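Local coordinates for protein ornithine carbamoyltransferase, mitochondrial (Coccidioides immitis, PDB 3SDS) that catalyses the transfer of the carbamoyl group from carbamoyl phosphate to L-ornithine, giving L-citrulline and phosphate in arginine biosynthesis, at residues L60-F73 with T84-L98. Sequence-based numbering, arbitrary orientation.
Sequences LTGALSGKTVAMMF and TEGAVVKMGGHPMFL
The rings of F73 and F97 meet edge to edge: F73 CD1 and F97 CE1 are 3.6 Å apart, each near the plane of the other's ring, while the side chains cross at about a right angle. M71 CE reaches the F97 ring obliquely, and R81 makes a cation-pi contact with it. F73, beside T80 and R128, probably borders the carbamoyl phosphate site. At the H94 ring, T68 CG2 sits at the edge, and NE2 is hydrogen-bonded to E85 OE2 of the second subunit. These groups decorate a classic right-handed beta-alpha-beta crossover: strands 68-73 and 94-98 run parallel, joined by helix 78-90, whose 84-90 part lies on one face of the sheet, antiparallel to strand 68-73. Six backbone bonds zip the strands together, from H94 N to K67 O (2.9 Å, nearly straight at 176°) to F73 N to L98 O (3.1 Å). M71 reaches from strand to helix, its chain extended until chi3 (-72°) bends CE to 3.8 Å from F97 CB and 3.4 Å from E85 OE1, while its SD meets T84. On the other face, A70 CB touches M96 CE at 3.7 Å. The helix closes in a Schellman motif at G92, and beside it M91 O accepts L64 N at 3.0 Å. E85 lies where intrachain packing meets the subunit interface: OE1 forms a salt bridge with R81 NE and OE2 a hydrogen bond with H94 NE2 of the third subunit, which probably favours a charged carboxylate.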
ATOM      1  N   LEU A  60      -4.935  18.659 -14.938  1.00 42.35           N
ATOM      2  CA  LEU A  60      -4.595  17.528 -14.078  1.00 40.64           C
ATOM      3  C   LEU A  60      -4.481  17.829 -12.560  1.00 41.01           C
ATOM      4  O   LEU A  60      -4.553  16.892 -11.731  1.00 40.93           O
ATOM      5  CB  LEU A  60      -3.334  16.832 -14.597  1.00 39.83           C
ATOM      6  CG  LEU A  60      -3.261  16.396 -16.082  1.00 39.52           C
ATOM      7  CD1 LEU A  60      -1.890  15.781 -16.375  1.00 39.28           C
ATOM      8  CD2 LEU A  60      -4.346  15.428 -16.525  1.00 37.26           C
ATOM      9  N   THR A  61      -4.328  19.098 -12.179  1.00 41.05           N
ATOM     10  CA  THR A  61      -3.961  19.423 -10.789  1.00 41.56           C
ATOM     11  C   THR A  61      -5.104  19.195  -9.780  1.00 41.14           C
ATOM     12  O   THR A  61      -6.132  19.849  -9.859  1.00 41.84           O
ATOM     13  CB  THR A  61      -3.405  20.874 -10.663  1.00 42.82           C
ATOM     14  OG1 THR A  61      -2.495  21.110 -11.730  1.00 43.98           O
ATOM     15  CG2 THR A  61      -2.650  21.085  -9.338  1.00 42.28           C
ATOM     16  N   GLY A  62      -4.915  18.281  -8.831  1.00 39.90           N
ATOM     17  CA  GLY A  62      -5.986  17.907  -7.929  1.00 39.40           C
ATOM     18  C   GLY A  62      -7.232  17.348  -8.616  1.00 39.00           C
ATOM     19  O   GLY A  62      -8.296  17.304  -8.020  1.00 40.13           O
ATOM     20  N   ALA A  63      -7.126  16.912  -9.862  1.00 38.08           N
ATOM     21  CA  ALA A  63      -8.282  16.367 -10.566  1.00 37.68           C
ATOM     22  C   ALA A  63      -8.910  15.152  -9.861  1.00 37.68           C
ATOM     23  O   ALA A  63     -10.114  14.922  -9.981  1.00 37.94           O
ATOM     24  CB  ALA A  63      -7.915  16.009 -11.986  1.00 36.84           C
ATOM     25  N   LEU A  64      -8.103  14.379  -9.132  1.00 37.63           N
ATOM     26  CA  LEU A  64      -8.593  13.177  -8.443  1.00 37.44           C
ATOM     27  C   LEU A  64      -8.484  13.244  -6.917  1.00 38.10           C
ATOM     28  O   LEU A  64      -8.490  12.197  -6.253  1.00 38.36           O
ATOM     29  CB  LEU A  64      -7.851  11.923  -8.927  1.00 36.83           C
ATOM     30  CG  LEU A  64      -8.187  11.277 -10.272  1.00 35.93           C
ATOM     31  CD1 LEU A  64      -7.506   9.956 -10.333  1.00 32.20           C
ATOM     32  CD2 LEU A  64      -9.684  11.114 -10.456  1.00 34.62           C
ATOM     33  N   SER A  65      -8.393  14.441  -6.347  1.00 38.05           N
ATOM     34  CA  SER A  65      -8.144  14.517  -4.913  1.00 38.79           C
ATOM     35  C   SER A  65      -9.387  14.155  -4.077  1.00 38.98           C
ATOM     36  O   SER A  65     -10.514  14.460  -4.446  1.00 39.09           O
ATOM     37  CB  SER A  65      -7.611  15.892  -4.539  1.00 39.43           C
ATOM     38  OG  SER A  65      -8.643  16.846  -4.715  1.00 41.42           O
ATOM     39  N   GLY A  66      -9.165  13.510  -2.940  1.00 39.36           N
ATOM     40  CA  GLY A  66     -10.248  12.918  -2.171  1.00 39.55           C
ATOM     41  C   GLY A  66     -10.657  11.541  -2.692  1.00 39.45           C
ATOM     42  O   GLY A  66     -11.428  10.838  -2.021  1.00 40.40           O
ATOM     43  N   LYS A  67     -10.135  11.132  -3.859  1.00 38.09           N
ATOM     44  CA  LYS A  67     -10.628   9.942  -4.543  1.00 37.53           C
ATOM     45  C   LYS A  67      -9.700   8.737  -4.578  1.00 37.52           C
ATOM     46  O   LYS A  67      -8.472   8.876  -4.667  1.00 37.70           O
ATOM     47  CB  LYS A  67     -11.091  10.288  -5.946  1.00 37.13           C
ATOM     48  CG  LYS A  67     -12.058  11.434  -5.933  1.00 38.17           C
ATOM     49  CD  LYS A  67     -12.907  11.550  -7.172  1.00 38.96           C
ATOM     50  CE  LYS A  67     -13.949  12.624  -6.916  1.00 40.77           C
ATOM     51  NZ  LYS A  67     -14.392  13.206  -8.182  1.00 44.17           N
ATOM     52  N   THR A  68     -10.303   7.547  -4.498  1.00 37.41           N
ATOM     53  CA  THR A  68      -9.565   6.278  -4.514  1.00 36.90           C
ATOM     54  C   THR A  68      -9.741   5.539  -5.837  1.00 36.43           C
ATOM     55  O   THR A  68     -10.865   5.467  -6.376  1.00 36.53           O
ATOM     56  CB  THR A  68     -10.061   5.362  -3.396  1.00 37.53           C
ATOM     57  OG1 THR A  68     -10.000   6.073  -2.157  1.00 38.03           O
ATOM     58  CG2 THR A  68      -9.221   4.097  -3.308  1.00 37.46           C
ATOM     59  N   VAL A  69      -8.641   4.996  -6.353  1.00 35.71           N
ATOM     60  CA  VAL A  69      -8.705   4.075  -7.490  1.00 35.40           C
ATOM     61  C   VAL A  69      -8.309   2.673  -7.008  1.00 36.68           C
ATOM     62  O   VAL A  69      -7.227   2.492  -6.435  1.00 37.23           O
ATOM     63  CB  VAL A  69      -7.777   4.542  -8.628  1.00 34.46           C
ATOM     64  CG1 VAL A  69      -7.702   3.498  -9.759  1.00 33.84           C
ATOM     65  CG2 VAL A  69      -8.222   5.881  -9.158  1.00 32.33           C
ATOM     66  N   ALA A  70      -9.166   1.680  -7.222  1.00 37.47           N
ATOM     67  CA  ALA A  70      -8.817   0.305  -6.814  1.00 39.09           C
ATOM     68  C   ALA A  70      -8.079  -0.468  -7.911  1.00 39.49           C
ATOM     69  O   ALA A  70      -8.526  -0.515  -9.063  1.00 39.38           O
ATOM     70  CB  ALA A  70     -10.054  -0.461  -6.367  1.00 39.54           C
ATOM     71  N   MET A  71      -6.943  -1.059  -7.557  1.00 40.72           N
ATOM     72  CA  MET A  71      -6.201  -1.943  -8.471  1.00 41.53           C
ATOM     73  C   MET A  71      -6.414  -3.402  -8.069  1.00 43.40           C
ATOM     74  O   MET A  71      -5.985  -3.828  -6.982  1.00 44.17           O
ATOM     75  CB  MET A  71      -4.700  -1.627  -8.453  1.00 41.09           C
ATOM     76  CG  MET A  71      -4.330  -0.166  -8.679  1.00 40.63           C
ATOM     77  SD  MET A  71      -2.540   0.147  -8.578  1.00 42.74           S
ATOM     78  CE  MET A  71      -2.194  -0.017  -6.835  1.00 43.16           C
ATOM     79  N   MET A  72      -7.094  -4.165  -8.923  1.00 44.61           N
ATOM     80  CA  MET A  72      -7.330  -5.596  -8.631  1.00 47.25           C
ATOM     81  C   MET A  72      -6.475  -6.529  -9.495  1.00 47.85           C
ATOM     82  O   MET A  72      -6.704  -6.650 -10.712  1.00 47.66           O
ATOM     83  CB  MET A  72      -8.810  -5.953  -8.761  1.00 47.66           C
ATOM     84  CG  MET A  72      -9.655  -5.406  -7.633  1.00 50.41           C
ATOM     85  SD  MET A  72     -11.428  -5.479  -7.959  1.00 55.58           S
ATOM     86  CE  MET A  72     -11.802  -7.138  -7.391  1.00 54.38           C
ATOM     87  N   PHE A  73      -5.498  -7.185  -8.873  1.00 49.07           N
ATOM     88  CA  PHE A  73      -4.586  -8.041  -9.617  1.00 50.32           C
ATOM     89  C   PHE A  73      -4.671  -9.520  -9.227  1.00 52.91           C
ATOM     90  O   PHE A  73      -4.517  -9.863  -8.057  1.00 54.47           O
ATOM     91  CB  PHE A  73      -3.144  -7.513  -9.527  1.00 49.89           C
ATOM     92  CG  PHE A  73      -2.966  -6.104 -10.072  1.00 48.18           C
ATOM     93  CD1 PHE A  73      -2.061  -5.241  -9.498  1.00 47.94           C
ATOM     94  CD2 PHE A  73      -3.717  -5.644 -11.147  1.00 47.38           C
ATOM     95  CE1 PHE A  73      -1.898  -3.953  -9.987  1.00 46.74           C
ATOM     96  CE2 PHE A  73      -3.565  -4.353 -11.632  1.00 46.36           C
ATOM     97  CZ  PHE A  73      -2.653  -3.507 -11.053  1.00 45.71           C
ATOM     98  N   THR A  84       0.597   2.654 -12.917  1.00 37.42           N
ATOM     99  CA  THR A  84      -0.753   3.043 -12.472  1.00 36.78           C
ATOM    100  C   THR A  84      -0.604   3.862 -11.189  1.00 36.80           C
ATOM    101  O   THR A  84      -1.161   4.966 -11.045  1.00 36.42           O
ATOM    102  CB  THR A  84      -1.676   1.790 -12.231  1.00 37.43           C
ATOM    103  OG1 THR A  84      -1.565   0.863 -13.332  1.00 38.57           O
ATOM    104  CG2 THR A  84      -3.138   2.182 -12.062  1.00 35.62           C
ATOM    105  N   GLU A  85       0.185   3.333 -10.266  1.00 37.11           N
ATOM    106  CA  GLU A  85       0.387   4.002  -9.006  1.00 37.43           C
ATOM    107  C   GLU A  85       0.857   5.453  -9.278  1.00 37.30           C
ATOM    108  O   GLU A  85       0.196   6.416  -8.854  1.00 37.10           O
ATOM    109  CB  GLU A  85       1.311   3.183  -8.094  1.00 37.85           C
ATOM    110  CG  GLU A  85       0.940   3.317  -6.620  1.00 40.10           C
ATOM    111  CD  GLU A  85       1.186   2.078  -5.719  1.00 42.21           C
ATOM    112  OE1 GLU A  85       1.050   0.910  -6.145  1.00 42.19           O
ATOM    113  OE2 GLU A  85       1.481   2.302  -4.527  1.00 44.07           O
ATOM    114  N   GLY A  86       1.939   5.604 -10.051  1.00 37.09           N
ATOM    115  CA  GLY A  86       2.503   6.927 -10.375  1.00 36.47           C
ATOM    116  C   GLY A  86       1.539   7.876 -11.070  1.00 35.76           C
ATOM    117  O   GLY A  86       1.532   9.080 -10.796  1.00 36.13           O
ATOM    118  N   ALA A  87       0.722   7.330 -11.967  1.00 34.95           N
ATOM    119  CA  ALA A  87      -0.248   8.111 -12.730  1.00 34.46           C
ATOM    120  C   ALA A  87      -1.365   8.679 -11.873  1.00 34.38           C
ATOM    121  O   ALA A  87      -1.704   9.865 -11.976  1.00 34.50           O
ATOM    122  CB  ALA A  87      -0.827   7.278 -13.839  1.00 34.39           C
ATOM    123  N   VAL A  88      -1.938   7.833 -11.026  1.00 34.26           N
ATOM    124  CA  VAL A  88      -2.955   8.286 -10.086  1.00 33.87           C
ATOM    125  C   VAL A  88      -2.418   9.428  -9.213  1.00 34.21           C
ATOM    126  O   VAL A  88      -3.083  10.455  -9.057  1.00 34.34           O
ATOM    127  CB  VAL A  88      -3.451   7.110  -9.222  1.00 34.25           C
ATOM    128  CG1 VAL A  88      -4.489   7.563  -8.193  1.00 33.60           C
ATOM    129  CG2 VAL A  88      -4.016   5.997 -10.115  1.00 33.77           C
ATOM    130  N   VAL A  89      -1.208   9.268  -8.673  1.00 34.47           N
ATOM    131  CA  VAL A  89      -0.636  10.260  -7.743  1.00 35.12           C
ATOM    132  C   VAL A  89      -0.367  11.646  -8.378  1.00 35.78           C
ATOM    133  O   VAL A  89      -0.607  12.668  -7.742  1.00 35.91           O
ATOM    134  CB  VAL A  89       0.616   9.708  -7.012  1.00 35.79           C
ATOM    135  CG1 VAL A  89       1.372  10.828  -6.250  1.00 36.56           C
ATOM    136  CG2 VAL A  89       0.228   8.578  -6.075  1.00 34.62           C
ATOM    137  N   LYS A  90       0.119  11.690  -9.621  1.00 36.43           N
ATOM    138  CA  LYS A  90       0.232  12.973 -10.349  1.00 37.21           C
ATOM    139  C   LYS A  90      -1.083  13.757 -10.334  1.00 37.39           C
ATOM    140  O   LYS A  90      -1.059  15.007 -10.222  1.00 38.03           O
ATOM    141  CB  LYS A  90       0.720  12.781 -11.789  1.00 37.20           C
ATOM    142  CG  LYS A  90       2.236  12.649 -11.939  1.00 38.71           C
ATOM    143  CD  LYS A  90       2.897  14.017 -12.021  1.00 43.01           C
ATOM    144  CE  LYS A  90       4.300  14.078 -11.333  1.00 46.54           C
ATOM    145  NZ  LYS A  90       5.159  12.851 -11.498  1.00 47.17           N
ATOM    146  N   MET A  91      -2.213  13.040 -10.427  1.00 36.69           N
ATOM    147  CA  MET A  91      -3.542  13.675 -10.321  1.00 37.03           C
ATOM    148  C   MET A  91      -4.051  13.921  -8.882  1.00 37.83           C
ATOM    149  O   MET A  91      -5.185  14.399  -8.671  1.00 38.47           O
ATOM    150  CB  MET A  91      -4.575  12.951 -11.165  1.00 36.03           C
ATOM    151  CG  MET A  91      -4.474  13.323 -12.632  1.00 36.72           C
ATOM    152  SD  MET A  91      -5.449  12.295 -13.762  1.00 35.89           S
ATOM    153  CE  MET A  91      -4.280  10.946 -13.936  1.00 31.68           C
ATOM    154  N   GLY A  92      -3.203  13.634  -7.900  1.00 37.70           N
ATOM    155  CA  GLY A  92      -3.537  13.896  -6.513  1.00 37.98           C
ATOM    156  C   GLY A  92      -4.494  12.904  -5.894  1.00 38.31           C
ATOM    157  O   GLY A  92      -5.035  13.179  -4.825  1.00 39.34           O
ATOM    158  N   GLY A  93      -4.705  11.750  -6.538  1.00 37.61           N
ATOM    159  CA  GLY A  93      -5.590  10.715  -5.986  1.00 37.46           C
ATOM    160  C   GLY A  93      -4.849   9.653  -5.182  1.00 38.05           C
ATOM    161  O   GLY A  93      -3.608   9.711  -5.072  1.00 38.09           O
ATOM    162  N   HIS A  94      -5.602   8.690  -4.624  1.00 38.07           N
ATOM    163  CA  HIS A  94      -5.022   7.528  -3.925  1.00 38.32           C
ATOM    164  C   HIS A  94      -5.239   6.146  -4.600  1.00 37.79           C
ATOM    165  O   HIS A  94      -6.376   5.718  -4.821  1.00 38.08           O
ATOM    166  CB  HIS A  94      -5.483   7.483  -2.467  1.00 39.17           C
ATOM    167  CG  HIS A  94      -4.975   6.288  -1.711  1.00 40.67           C
ATOM    168  ND1 HIS A  94      -3.687   6.208  -1.216  1.00 40.98           N
ATOM    169  CD2 HIS A  94      -5.583   5.124  -1.368  1.00 41.37           C
ATOM    170  CE1 HIS A  94      -3.526   5.047  -0.600  1.00 42.62           C
ATOM    171  NE2 HIS A  94      -4.660   4.370  -0.677  1.00 42.23           N
ATOM    172  N   PRO A  95      -4.140   5.456  -4.937  1.00 37.45           N
ATOM    173  CA  PRO A  95      -4.143   4.094  -5.497  1.00 37.51           C
ATOM    174  C   PRO A  95      -4.171   2.959  -4.450  1.00 38.53           C
ATOM    175  O   PRO A  95      -3.326   2.923  -3.553  1.00 39.14           O
ATOM    176  CB  PRO A  95      -2.836   4.053  -6.287  1.00 36.97           C
ATOM    177  CG  PRO A  95      -1.948   5.011  -5.590  1.00 36.76           C
ATOM    178  CD  PRO A  95      -2.817   6.097  -5.068  1.00 37.54           C
ATOM    179  N   MET A  96      -5.120   2.034  -4.571  1.00 38.72           N
ATOM    180  CA  MET A  96      -5.302   0.984  -3.553  1.00 39.96           C
ATOM    181  C   MET A  96      -4.994  -0.396  -4.137  1.00 40.75           C
ATOM    182  O   MET A  96      -5.643  -0.843  -5.094  1.00 40.33           O
ATOM    183  CB  MET A  96      -6.712   1.057  -2.958  1.00 39.99           C
ATOM    184  CG  MET A  96      -7.118  -0.104  -2.093  1.00 41.00           C
ATOM    185  SD  MET A  96      -8.747   0.123  -1.322  1.00 43.93           S
ATOM    186  CE  MET A  96      -9.892  -0.071  -2.695  1.00 40.72           C
ATOM    187  N   PHE A  97      -3.984  -1.054  -3.574  1.00 42.12           N
ATOM    188  CA  PHE A  97      -3.504  -2.326  -4.122  1.00 43.24           C
ATOM    189  C   PHE A  97      -4.203  -3.510  -3.486  1.00 44.69           C
ATOM    190  O   PHE A  97      -4.156  -3.692  -2.291  1.00 45.99           O
ATOM    191  CB  PHE A  97      -1.989  -2.452  -3.961  1.00 43.43           C
ATOM    192  CG  PHE A  97      -1.450  -3.792  -4.369  1.00 44.99           C
ATOM    193  CD1 PHE A  97      -1.585  -4.248  -5.683  1.00 45.72           C
ATOM    194  CD2 PHE A  97      -0.789  -4.596  -3.454  1.00 46.93           C
ATOM    195  CE1 PHE A  97      -1.074  -5.513  -6.078  1.00 47.00           C
ATOM    196  CE2 PHE A  97      -0.266  -5.857  -3.840  1.00 48.44           C
ATOM    197  CZ  PHE A  97      -0.411  -6.313  -5.155  1.00 47.21           C
ATOM    198  N   LEU A  98      -4.892  -4.296  -4.285  1.00 45.70           N
ATOM    199  CA  LEU A  98      -5.539  -5.494  -3.770  1.00 48.21           C
ATOM    200  C   LEU A  98      -5.075  -6.659  -4.633  1.00 49.57           C
ATOM    201  O   LEU A  98      -5.538  -6.813  -5.768  1.00 48.77           O
ATOM    202  CB  LEU A  98      -7.068  -5.354  -3.804  1.00 47.83           C
ATOM    203  CG  LEU A  98      -7.780  -4.108  -3.255  1.00 46.68           C
ATOM    204  CD1 LEU A  98      -9.232  -4.102  -3.712  1.00 46.30           C
ATOM    205  CD2 LEU A  98      -7.696  -3.979  -1.743  1.00 46.56           C
TER
HETATM  206  O   HOH W   1      -2.004  16.978  -8.807  1.00 35.42           O